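PDB 4XJ6: VC0179-like protein from Escherichia coli, which probably joins two purine nucleoside triphosphates into cyclic GMP-AMP, as a bacterial homologue of cyclic GMP-AMP synthase and member of the nucleotidyltransferase family. Local coordinates for residues P121-P124 with G125-M128; K283-D287 with A288-V292; S296-S299 with L300-V304; N354-V357 with H358-A361; S381-E384 with A385-I389. All coordinates share one frame; numbering follows the deposited sequence.

Interaction 1 (P121-P124 with G125-M128); sequences PFHP and GQEM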
# COMPACT_ATOMS: atom_id res chain seq x y z
N PRO A 121 5.24 12.11 3.93
CA PRO A 121 6.59 11.71 3.51
C PRO A 121 7.65 12.62 4.12
O PRO A 121 7.35 13.75 4.52
CB PRO A 121 6.54 11.84 1.99
CG PRO A 121 5.55 12.92 1.76
CD PRO A 121 4.50 12.76 2.83
N PHE A 122 8.89 12.13 4.19
CA PHE A 122 9.95 12.83 4.91
C PHE A 122 11.08 13.26 3.99
O PHE A 122 11.29 14.46 3.78
CB PHE A 122 10.49 11.95 6.04
CG PHE A 122 11.60 12.58 6.83
CD1 PHE A 122 11.45 13.84 7.39
CD2 PHE A 122 12.80 11.91 7.02
CE1 PHE A 122 12.47 14.42 8.11
CE2 PHE A 122 13.82 12.49 7.75
CZ PHE A 122 13.66 13.75 8.29
N HIS A 123 11.81 12.29 3.46
CA HIS A 123 12.92 12.57 2.54
C HIS A 123 12.37 13.00 1.17
O HIS A 123 11.27 12.60 0.80
CB HIS A 123 13.83 11.35 2.43
CG HIS A 123 14.56 11.03 3.70
ND1 HIS A 123 15.44 11.91 4.29
CD2 HIS A 123 14.54 9.93 4.50
CE1 HIS A 123 15.94 11.37 5.39
NE2 HIS A 123 15.40 10.17 5.54
N PRO A 124 13.14 13.82 0.43
CA PRO A 124 12.70 14.44 -0.84
C PRO A 124 12.00 13.52 -1.83
O PRO A 124 11.05 13.95 -2.48
CB PRO A 124 14.02 14.94 -1.44
CG PRO A 124 14.86 15.26 -0.26
CD PRO A 124 14.50 14.24 0.79
N GLY A 125 12.46 12.28 -1.94
CA GLY A 125 11.92 11.37 -2.94
C GLY A 125 10.69 10.60 -2.50
O GLY A 125 9.99 10.02 -3.32
N GLN A 126 10.42 10.60 -1.20
CA GLN A 126 9.32 9.81 -0.64
C GLN A 126 7.96 10.42 -0.95
O GLN A 126 7.82 11.64 -1.04
CB GLN A 126 9.51 9.64 0.87
CG GLN A 126 10.73 8.82 1.23
CD GLN A 126 10.89 8.64 2.73
OE1 GLN A 126 10.33 9.39 3.52
NE2 GLN A 126 11.67 7.63 3.13
N GLU A 127 6.95 9.56 -1.09
CA GLU A 127 5.62 9.98 -1.49
C GLU A 127 4.54 9.34 -0.63
O GLU A 127 4.71 8.23 -0.12
CB GLU A 127 5.37 9.62 -2.96
CG GLU A 127 6.38 10.20 -3.94
CD GLU A 127 6.27 9.60 -5.33
OE1 GLU A 127 5.71 8.49 -5.45
OE2 GLU A 127 6.75 10.22 -6.29
N MET A 128 3.42 10.04 -0.46
CA MET A 128 2.26 9.45 0.20
C MET A 128 1.71 8.31 -0.66
O MET A 128 1.73 8.38 -1.89
CB MET A 128 1.17 10.49 0.44
CG MET A 128 1.45 11.42 1.62
SD MET A 128 0.32 12.82 1.72
CE MET A 128 0.61 13.63 0.14
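The imidazole of His123 has the amide of Gln126 at its rim, with NE2 of Gln126 lying in the ring plane 3.9 Å from CD2 of His123. The amide is turned 69° out of that plane, so the two groups run alongside each other without stacking. Over one face of the imidazole sits Phe122, whose CD2 stands 3.4 Å above the ring centre. The oxygen of the Gln126 amide does more than its nitrogen inside this loop. OE1 of Gln126 accepts from the backbone N of Phe122 at 3.2 Å, in the carbonyl plane, and from N of His123 at 3.3 Å, where the donor stands well above that plane. One side-chain oxygen thus grips two successive backbone amides, and an extended chain beyond CG (chi2 -179°) gives it the reach. The nitrogen faces out of the loop: NE2 of Gln126 donates to the carbonyls of Asp287 and Glu291, while NE2 of His123 donates to the carbonyl of Ala288. On the other flank CB of Pro121 rests 3.3 Å from O of Gln126, and CD of Pro121 meets CG of Met128 at 3.5 Å. Glu127 points away and is held by Lys182 and His189. The chain reverses through a type I beta turn from His123 to Gln126, closed by N of Gln126 bonding to O of His123 at 3.0 Å. This is a tight turn reinforced by a side-chain amide, placed directly before strand 128-138, the strand that carries the magnesium ligands Asp129 and Asp131 of the nucleotidyltransferase site.

Interaction 2 (K283-D287 with A288-V292); sequences KAWRD and AQWEV. With GH3 (3'-deoxy-guanosine-5'-triphosphate), chain D.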
# COMPACT_ATOMS: atom_id res chain seq x y z
N LYS A 283 6.76 3.40 11.36
CA LYS A 283 6.81 3.66 9.92
C LYS A 283 7.58 4.95 9.64
O LYS A 283 8.29 5.05 8.64
CB LYS A 283 5.40 3.75 9.34
CG LYS A 283 4.66 2.42 9.32
CD LYS A 283 3.19 2.59 9.00
CE LYS A 283 2.98 3.14 7.60
NZ LYS A 283 1.53 3.22 7.25
N ALA A 284 7.43 5.92 10.54
CA ALA A 284 8.19 7.16 10.46
C ALA A 284 9.68 6.87 10.64
O ALA A 284 10.52 7.44 9.93
CB ALA A 284 7.71 8.15 11.50
N TRP A 285 10.00 6.00 11.58
CA TRP A 285 11.37 5.57 11.80
C TRP A 285 11.94 4.91 10.56
O TRP A 285 13.08 5.15 10.18
CB TRP A 285 11.47 4.61 13.00
CG TRP A 285 12.75 3.83 13.03
CD1 TRP A 285 13.94 4.24 13.54
CD2 TRP A 285 12.96 2.50 12.53
NE1 TRP A 285 14.88 3.25 13.40
CE2 TRP A 285 14.30 2.17 12.77
CE3 TRP A 285 12.14 1.56 11.89
CZ2 TRP A 285 14.85 0.94 12.41
CZ3 TRP A 285 12.68 0.34 11.53
CH2 TRP A 285 14.03 0.04 11.79
N ARG A 286 11.13 4.06 9.92
CA ARG A 286 11.53 3.39 8.69
C ARG A 286 11.80 4.39 7.58
O ARG A 286 12.78 4.28 6.85
CB ARG A 286 10.47 2.37 8.25
CG ARG A 286 10.76 1.71 6.91
CD ARG A 286 9.90 2.27 5.78
NE ARG A 286 8.65 1.54 5.62
CZ ARG A 286 7.44 2.10 5.63
NH1 ARG A 286 7.32 3.41 5.78
NH2 ARG A 286 6.37 1.35 5.49
N ASP A 287 10.90 5.37 7.45
CA ASP A 287 11.03 6.39 6.41
C ASP A 287 12.25 7.27 6.64
O ASP A 287 12.83 7.81 5.70
CB ASP A 287 9.76 7.25 6.34
CG ASP A 287 8.56 6.47 5.86
OD1 ASP A 287 8.75 5.35 5.34
OD2 ASP A 287 7.42 6.97 5.99
N ALA A 288 12.64 7.42 7.90
CA ALA A 288 13.80 8.23 8.26
C ALA A 288 15.10 7.49 7.97
O ALA A 288 16.07 8.08 7.49
CB ALA A 288 13.73 8.62 9.72
N GLN A 289 15.12 6.19 8.26
CA GLN A 289 16.32 5.39 8.05
C GLN A 289 16.49 4.99 6.59
O GLN A 289 17.61 4.88 6.08
CB GLN A 289 16.29 4.14 8.94
CG GLN A 289 16.07 4.42 10.42
CD GLN A 289 17.03 5.45 10.97
OE1 GLN A 289 18.23 5.42 10.68
NE2 GLN A 289 16.52 6.37 11.77
N TRP A 290 15.37 4.76 5.91
CA TRP A 290 15.37 4.41 4.49
C TRP A 290 14.68 5.47 3.65
O TRP A 290 13.49 5.74 3.84
CB TRP A 290 14.68 3.06 4.26
CG TRP A 290 15.44 1.84 4.69
CD1 TRP A 290 16.31 1.10 3.94
CD2 TRP A 290 15.38 1.20 5.97
NE1 TRP A 290 16.80 0.05 4.67
CE2 TRP A 290 16.25 0.09 5.92
CE3 TRP A 290 14.68 1.45 7.15
CZ2 TRP A 290 16.43 -0.76 7.01
CZ3 TRP A 290 14.87 0.61 8.23
CH2 TRP A 290 15.74 -0.49 8.15
N GLU A 291 15.41 6.08 2.72
CA GLU A 291 14.76 6.91 1.71
C GLU A 291 13.90 6.00 0.85
O GLU A 291 12.74 6.30 0.55
CB GLU A 291 15.76 7.67 0.84
CG GLU A 291 15.11 8.47 -0.27
CD GLU A 291 16.10 9.15 -1.20
OE1 GLU A 291 16.72 8.44 -2.02
OE2 GLU A 291 16.27 10.38 -1.10
N VAL A 292 14.48 4.87 0.46
CA VAL A 292 13.77 3.84 -0.28
C VAL A 292 14.08 2.48 0.33
O VAL A 292 15.18 2.26 0.84
CB VAL A 292 14.14 3.87 -1.79
CG1 VAL A 292 15.63 3.61 -1.98
CG2 VAL A 292 13.30 2.87 -2.58
PG GH3 D . 2.04 2.57 3.80
O1G GH3 D . 3.53 2.48 4.02
O2G GH3 D . 1.71 2.39 2.34
O3G GH3 D . 1.54 3.92 4.26
O3B GH3 D . 1.36 1.40 4.68
PB GH3 D . 0.34 0.32 4.05
O1B GH3 D . -0.53 -0.24 5.15
O2B GH3 D . -0.54 0.92 2.99
O3A GH3 D . 1.29 -0.85 3.47
PA GH3 D . 1.44 -1.17 1.90
O1A GH3 D . 2.81 -1.76 1.65
O2A GH3 D . 1.21 0.05 1.05
O5' GH3 D . 0.31 -2.27 1.57
C5' GH3 D . -1.04 -1.90 1.39
C4' GH3 D . -1.92 -3.14 1.49
O4' GH3 D . -1.41 -4.15 0.65
C3' GH3 D . -1.97 -3.73 2.89
C2' GH3 D . -2.11 -5.21 2.63
O2' GH3 D . -3.47 -5.58 2.66
C1' GH3 D . -1.56 -5.43 1.23
N9 GH3 D . -0.23 -6.04 1.34
C8 GH3 D . 0.96 -5.38 1.15
N7 GH3 D . 1.98 -6.26 1.32
C5 GH3 D . 1.44 -7.47 1.60
C6 GH3 D . 2.02 -8.71 1.86
O6 GH3 D . 3.24 -8.83 1.85
N1 GH3 D . 1.21 -9.80 2.12
C2 GH3 D . -0.16 -9.66 2.13
N2 GH3 D . -0.93 -10.71 2.38
N3 GH3 D . -0.72 -8.42 1.87
C4 GH3 D . 0.06 -7.35 1.61
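The C-terminal part of helix 274-289, where Trp285 meets Gln289 and Trp290, also supplies Lys283 and Arg286 to the nucleotide pocket. CG of Gln289 lies over one face of the Trp285 indole, 3.7 Å from the centroid of its five-membered ring, in a CH-pi contact. A bend at chi2 (-52°) folds the chain of Gln289 back, and its NE2 goes on to the carbonyls of Glu391 and Ala392. Trp290, the first residue to leave helical geometry, presents its edge toward the Trp285 face in an offset edge-to-face pair, with planes at 83°; CZ3 of Trp290 is 3.7 Å from CH2 of Trp285. Its backbone N still bonds to O of Arg286 at 2.8 Å, which closes the helix. Away from the aromatic cluster, NZ of Lys283 donates to GH3 O3G at 3.1 Å and to GH3 O3B at 3.2 Å, and also to O of Thr117. Arg286 makes a weak hydrogen bond through NH2 to GH3 O1G, though the exact place of that nitrogen is doubtful. The bridging and terminal oxygens of the gamma-phosphate thus meet positive groups, which would probably offset some of the triphosphate's negative charge.

Interaction 3 (S296-S299 with L300-V304); sequences SSIS and LMTAV. With GH3 (3'-deoxy-guanosine-5'-triphosphate), chain D.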
# COMPACT_ATOMS: atom_id res chain seq x y z
N SER A 296 8.72 -3.71 5.08
CA SER A 296 7.40 -3.29 4.66
C SER A 296 6.55 -2.83 5.84
O SER A 296 6.81 -3.20 6.99
CB SER A 296 6.68 -4.43 3.94
OG SER A 296 6.47 -5.53 4.81
N SER A 297 5.55 -2.01 5.55
CA SER A 297 4.63 -1.53 6.57
C SER A 297 3.89 -2.68 7.24
O SER A 297 3.67 -2.66 8.44
CB SER A 297 3.62 -0.55 5.97
OG SER A 297 4.24 0.68 5.63
N ILE A 298 3.53 -3.69 6.45
CA ILE A 298 2.75 -4.81 6.97
C ILE A 298 3.55 -5.65 7.97
O ILE A 298 3.02 -6.12 8.97
CB ILE A 298 2.22 -5.72 5.82
CG1 ILE A 298 1.35 -6.84 6.37
CG2 ILE A 298 3.36 -6.28 4.97
CD1 ILE A 298 0.13 -6.35 7.09
N SER A 299 4.85 -5.81 7.71
CA SER A 299 5.70 -6.60 8.59
C SER A 299 5.95 -5.85 9.89
O SER A 299 6.05 -6.45 10.96
CB SER A 299 7.02 -6.94 7.91
OG SER A 299 7.86 -5.80 7.85
N LEU A 300 6.07 -4.53 9.77
CA LEU A 300 6.23 -3.67 10.94
C LEU A 300 4.99 -3.72 11.82
O LEU A 300 5.09 -3.85 13.04
CB LEU A 300 6.51 -2.23 10.52
CG LEU A 300 7.92 -1.89 10.03
CD1 LEU A 300 8.03 -0.41 9.70
CD2 LEU A 300 8.94 -2.29 11.09
N MET A 301 3.83 -3.61 11.20
CA MET A 301 2.56 -3.67 11.91
C MET A 301 2.38 -5.01 12.63
O MET A 301 1.99 -5.05 13.79
CB MET A 301 1.39 -3.45 10.94
CG MET A 301 1.32 -2.04 10.38
SD MET A 301 0.34 -1.94 8.87
CE MET A 301 -1.32 -2.19 9.50
N THR A 302 2.68 -6.10 11.93
CA THR A 302 2.50 -7.44 12.47
C THR A 302 3.45 -7.70 13.64
O THR A 302 3.08 -8.36 14.61
CB THR A 302 2.72 -8.52 11.40
OG1 THR A 302 1.93 -8.21 10.24
CG2 THR A 302 2.33 -9.90 11.93
N ALA A 303 4.67 -7.19 13.53
CA ALA A 303 5.65 -7.36 14.59
C ALA A 303 5.23 -6.60 15.84
O ALA A 303 5.38 -7.09 16.96
CB ALA A 303 7.02 -6.90 14.13
N VAL A 304 4.68 -5.41 15.64
CA VAL A 304 4.29 -4.54 16.75
C VAL A 304 3.11 -5.13 17.53
O VAL A 304 3.13 -5.15 18.76
CB VAL A 304 3.93 -3.13 16.26
CG1 VAL A 304 3.19 -2.34 17.34
CG2 VAL A 304 5.19 -2.39 15.82
PG GH3 D . 2.04 2.57 3.80
O1G GH3 D . 3.53 2.48 4.02
O2G GH3 D . 1.71 2.39 2.34
O3G GH3 D . 1.54 3.92 4.26
O3B GH3 D . 1.36 1.40 4.68
PB GH3 D . 0.34 0.32 4.05
O1B GH3 D . -0.53 -0.24 5.15
O2B GH3 D . -0.54 0.92 2.99
O3A GH3 D . 1.29 -0.85 3.47
PA GH3 D . 1.44 -1.17 1.90
O1A GH3 D . 2.81 -1.76 1.65
O2A GH3 D . 1.21 0.05 1.05
O5' GH3 D . 0.31 -2.27 1.57
C5' GH3 D . -1.04 -1.90 1.39
C4' GH3 D . -1.92 -3.14 1.49
O4' GH3 D . -1.41 -4.15 0.65
C3' GH3 D . -1.97 -3.73 2.89
C2' GH3 D . -2.11 -5.21 2.63
O2' GH3 D . -3.47 -5.58 2.66
C1' GH3 D . -1.56 -5.43 1.23
N9 GH3 D . -0.23 -6.04 1.34
C8 GH3 D . 0.96 -5.38 1.15
N7 GH3 D . 1.98 -6.26 1.32
C5 GH3 D . 1.44 -7.47 1.60
C6 GH3 D . 2.02 -8.71 1.86
O6 GH3 D . 3.24 -8.83 1.85
N1 GH3 D . 1.21 -9.80 2.12
C2 GH3 D . -0.16 -9.66 2.13
N2 GH3 D . -0.93 -10.71 2.38
N3 GH3 D . -0.72 -8.42 1.87
C4 GH3 D . 0.06 -7.35 1.61
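Thr302 and Ile298 form the tight part at the start of helix 297-310. OG1 of Thr302 donates to O of Ile298 at 2.7 Å, and N of Thr302 donates to the same oxygen at 3.0 Å, the two arriving from opposite faces of the carbonyl plane. Having its hydroxyl set beside its own backbone N (chi1 -50°) lets the threonine turn back to the carbonyl one turn earlier. Trp263 packs against both side chains, and Met301 curls its CG to within 3.1 Å of O of Ser297. The less enclosed side is the N-cap, where Ser296 is partly exposed. There OG of Ser296 takes a weak hydrogen bond from N of Ser299, while OG of Ser299 returns one to O of Ser296 at 2.9 Å. That carbonyl also receives N of Leu300 at 3.2 Å, from the same face. Toward the nucleotide, Ser297 directs its OG at GH3 O1G, although its exact position is doubtful, and CG2 of Ile298 lies 3.9 Å from GH3 N7. Serine and threonine hydroxyls thus add second bonds to the carbonyls of Ser296 and Ile298 in a largely buried helix start, whose N-terminal end would probably favour the nearby phosphate charge.

Interaction 4 (N354-V357 with H358-A361); sequences NHNV and HHRA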
# COMPACT_ATOMS: atom_id res chain seq x y z
N ASN A 354 17.05 -18.29 8.03
CA ASN A 354 16.73 -18.13 6.61
C ASN A 354 17.00 -16.71 6.13
O ASN A 354 16.73 -16.38 4.97
CB ASN A 354 15.28 -18.52 6.35
CG ASN A 354 15.01 -20.00 6.59
OD1 ASN A 354 15.85 -20.84 6.29
ND2 ASN A 354 13.85 -20.30 7.15
N HIS A 355 17.51 -15.86 7.01
CA HIS A 355 17.84 -14.48 6.67
C HIS A 355 18.97 -14.42 5.66
O HIS A 355 20.01 -15.05 5.86
CB HIS A 355 18.23 -13.68 7.92
CG HIS A 355 17.09 -13.35 8.82
ND1 HIS A 355 17.25 -12.68 10.01
CD2 HIS A 355 15.76 -13.59 8.71
CE1 HIS A 355 16.08 -12.52 10.60
NE2 HIS A 355 15.15 -13.06 9.83
N ASN A 356 18.78 -13.67 4.58
CA ASN A 356 19.90 -13.32 3.72
C ASN A 356 20.51 -12.01 4.20
O ASN A 356 20.06 -11.45 5.20
CB ASN A 356 19.49 -13.24 2.24
CG ASN A 356 18.37 -12.24 1.98
OD1 ASN A 356 18.23 -11.24 2.69
ND2 ASN A 356 17.58 -12.50 0.95
N VAL A 357 21.53 -11.52 3.50
CA VAL A 357 22.27 -10.35 3.96
C VAL A 357 21.39 -9.10 3.99
O VAL A 357 21.61 -8.19 4.80
CB VAL A 357 23.52 -10.10 3.09
CG1 VAL A 357 23.13 -9.70 1.67
CG2 VAL A 357 24.43 -9.06 3.73
N HIS A 358 20.37 -9.06 3.13
CA HIS A 358 19.46 -7.92 3.07
C HIS A 358 18.56 -7.90 4.30
O HIS A 358 18.21 -6.83 4.81
CB HIS A 358 18.62 -7.96 1.79
CG HIS A 358 19.43 -8.20 0.55
ND1 HIS A 358 19.49 -9.43 -0.07
CD2 HIS A 358 20.21 -7.37 -0.18
CE1 HIS A 358 20.27 -9.35 -1.13
NE2 HIS A 358 20.71 -8.11 -1.22
N HIS A 359 18.18 -9.08 4.77
CA HIS A 359 17.39 -9.21 5.98
C HIS A 359 18.19 -8.75 7.20
O HIS A 359 17.67 -8.06 8.07
CB HIS A 359 16.92 -10.65 6.18
CG HIS A 359 15.92 -11.11 5.17
ND1 HIS A 359 16.19 -12.12 4.27
CD2 HIS A 359 14.66 -10.71 4.92
CE1 HIS A 359 15.13 -12.32 3.51
NE2 HIS A 359 14.18 -11.47 3.88
N ARG A 360 19.46 -9.14 7.25
CA ARG A 360 20.33 -8.79 8.36
C ARG A 360 20.54 -7.28 8.46
O ARG A 360 20.59 -6.73 9.56
CB ARG A 360 21.68 -9.50 8.24
CG ARG A 360 21.60 -11.02 8.36
CD ARG A 360 20.72 -11.42 9.53
NE ARG A 360 21.16 -10.84 10.80
CZ ARG A 360 20.47 -10.92 11.93
NH1 ARG A 360 19.31 -11.55 11.96
NH2 ARG A 360 20.94 -10.36 13.04
N ALA A 361 20.67 -6.63 7.31
CA ALA A 361 20.83 -5.18 7.27
C ALA A 361 19.65 -4.49 7.93
O ALA A 361 19.82 -3.49 8.64
CB ALA A 361 20.99 -4.70 5.83
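Asn356 and His359 face each other across the first turn of helix 357-377, their amide and imidazole planes only 18° apart. OD1 of Asn356 accepts from N of His359 at 3.0 Å, nearly along the C=O axis, and more weakly from N of His358. In return ND1 of His359 accepts from N of Asn356 at 3.0 Å, with the donor in the ring plane. This exchange is a capping box, in which the N-cap side chain and the residue three further on each take the other's backbone N-H. CG of Asn356 sits between its own N and carbonyl carbon (chi1 57°), which brings the amide round over the helix end. A second pair is set differently. The chains of His355 and Arg360 cross at about a right angle, yet ring and guanidinium are almost coplanar, and NH1 of Arg360 donates edge to edge to ND1 of His355 at 3.1 Å. The same NH1 also donates to OD1 of Asn334, its stronger partner. CG1 of Val357 lies over one face of the His358 ring, 3.9 Å from its centroid, in a CH-pi contact. Phe349 meets both His355 and His359, edge-to-face with the latter. Because ND1 accepts a hydrogen bond in both rings, from a guanidinium N-H in His355 and a backbone N-H in His359, neither probably carries a proton there, which would disfavour a positively charged form.

Interaction 5 (S381-E384 with A385-I389); sequences SREE and ALRKI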
# COMPACT_ATOMS: atom_id res chain seq x y z
N SER A 381 21.02 17.72 28.23
CA SER A 381 20.22 18.91 27.93
C SER A 381 18.97 18.55 27.15
O SER A 381 18.88 17.47 26.55
CB SER A 381 21.04 19.94 27.16
OG SER A 381 20.82 19.83 25.77
N ARG A 382 18.01 19.47 27.14
CA ARG A 382 16.72 19.26 26.49
C ARG A 382 16.84 19.31 24.97
O ARG A 382 16.19 18.54 24.26
CB ARG A 382 15.72 20.30 26.98
CG ARG A 382 14.37 20.25 26.31
CD ARG A 382 13.26 20.54 27.31
NE ARG A 382 13.69 21.42 28.40
CZ ARG A 382 12.89 21.87 29.36
NH1 ARG A 382 11.61 21.55 29.36
NH2 ARG A 382 13.38 22.67 30.30
N GLU A 383 17.66 20.23 24.46
CA GLU A 383 17.85 20.34 23.02
C GLU A 383 18.65 19.14 22.51
O GLU A 383 18.50 18.74 21.36
CB GLU A 383 18.56 21.65 22.66
CG GLU A 383 20.06 21.67 22.95
CD GLU A 383 20.77 22.79 22.22
OE1 GLU A 383 20.08 23.65 21.63
OE2 GLU A 383 22.02 22.82 22.24
N GLU A 384 19.48 18.58 23.38
CA GLU A 384 20.28 17.42 23.04
C GLU A 384 19.39 16.18 22.91
O GLU A 384 19.63 15.32 22.07
CB GLU A 384 21.37 17.19 24.08
CG GLU A 384 22.19 15.94 23.85
CD GLU A 384 23.15 15.65 24.98
OE1 GLU A 384 23.48 16.58 25.75
OE2 GLU A 384 23.58 14.48 25.11
N ALA A 385 18.38 16.11 23.77
CA ALA A 385 17.43 15.00 23.75
C ALA A 385 16.65 14.99 22.44
O ALA A 385 16.42 13.93 21.85
CB ALA A 385 16.48 15.10 24.94
N LEU A 386 16.25 16.17 21.99
CA LEU A 386 15.47 16.30 20.76
C LEU A 386 16.27 15.87 19.55
O LEU A 386 15.80 15.07 18.74
CB LEU A 386 14.99 17.74 20.58
CG LEU A 386 14.31 18.04 19.25
CD1 LEU A 386 13.04 17.22 19.08
CD2 LEU A 386 14.02 19.53 19.11
N ARG A 387 17.48 16.41 19.41
CA ARG A 387 18.37 16.06 18.31
C ARG A 387 18.69 14.57 18.29
O ARG A 387 18.92 13.99 17.23
CB ARG A 387 19.68 16.85 18.40
CG ARG A 387 19.56 18.33 18.09
CD ARG A 387 20.93 18.94 17.86
NE ARG A 387 21.86 18.57 18.92
CZ ARG A 387 22.09 19.32 20.00
NH1 ARG A 387 21.46 20.48 20.15
NH2 ARG A 387 22.96 18.91 20.92
N LYS A 388 18.71 13.95 19.46
CA LYS A 388 19.07 12.54 19.57
C LYS A 388 17.92 11.64 19.11
O LYS A 388 18.12 10.74 18.30
CB LYS A 388 19.47 12.19 21.00
CG LYS A 388 20.31 10.94 21.09
CD LYS A 388 21.59 11.11 20.28
CE LYS A 388 22.24 9.78 19.97
NZ LYS A 388 23.56 9.94 19.29
N ILE A 389 16.73 11.88 19.64
CA ILE A 389 15.56 11.07 19.30
C ILE A 389 15.13 11.33 17.85
O ILE A 389 14.47 10.50 17.23
CB ILE A 389 14.38 11.33 20.26
CG1 ILE A 389 13.29 10.28 20.08
CG2 ILE A 389 13.84 12.74 20.05
CD1 ILE A 389 12.24 10.29 21.16
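Residues 382-389 wind as a regular alpha helix, its first turn closed by N of Ala385 bonding to O of Ser381 at 3.1 Å and followed by N of Arg387 bonding to O of Glu383. Side chains one turn apart add a salt bridge: Glu383 and Arg387 lie side by side and point the same way, and OE2 of Glu383 stands 3.2 Å from NH1 of Arg387. The carboxylate is turned 81° from the guanidinium plane, so the two charged groups do not meet as a flat, two-pronged pair; CD of Glu383 lies at the guanidinium edge. CG of Glu383 occupies the crowded position between its backbone N and carbonyl carbon (chi1 76°), which tips the acid toward the next turn. Arg387 bends at chi3 and lays one face of its guanidinium against the helix backbone, over O of Glu383 and CA of Glu384; its NH2 approaches CA of Glu384 to 3.7 Å. At the N-terminus Ser381 takes the cap, its OG accepting from N of Glu384 at 3.0 Å. Arg382 reaches out of the helix instead, donating through NH1 to the carbonyl of Ile403. The buried side carries Leu386 against Tyr8 and Ile403, with Ile389 set on Tyr8, Tyr9 and helix 357-377. The arrangement is that of an amphipathic helix with a serine N-cap and an i to i+4 salt bridge on its outer side, joining the C-terminal tail and the N-terminal helix 6-10 to helix 357-377.

In the fold
The five contacts follow one another along the chain. Interaction 1 belongs to the nucleotidyltransferase region, in the loop before strand 128-138, and the other four lie in the C-terminal domain. Interactions 1 and 2 touch, their centres about 9 Å apart, so that the turn is fastened to the end of helix 274-289 and joins the two regions. Interactions 2 and 3, on successive helices with centres about 13 Å apart, both reach the same nucleotide. Interaction 4 caps helix 357-377 about 17 Å from interaction 3 by centres. Interaction 5, on helix 382-393, lies about 32 Å from interaction 4 by centres and is far from the site.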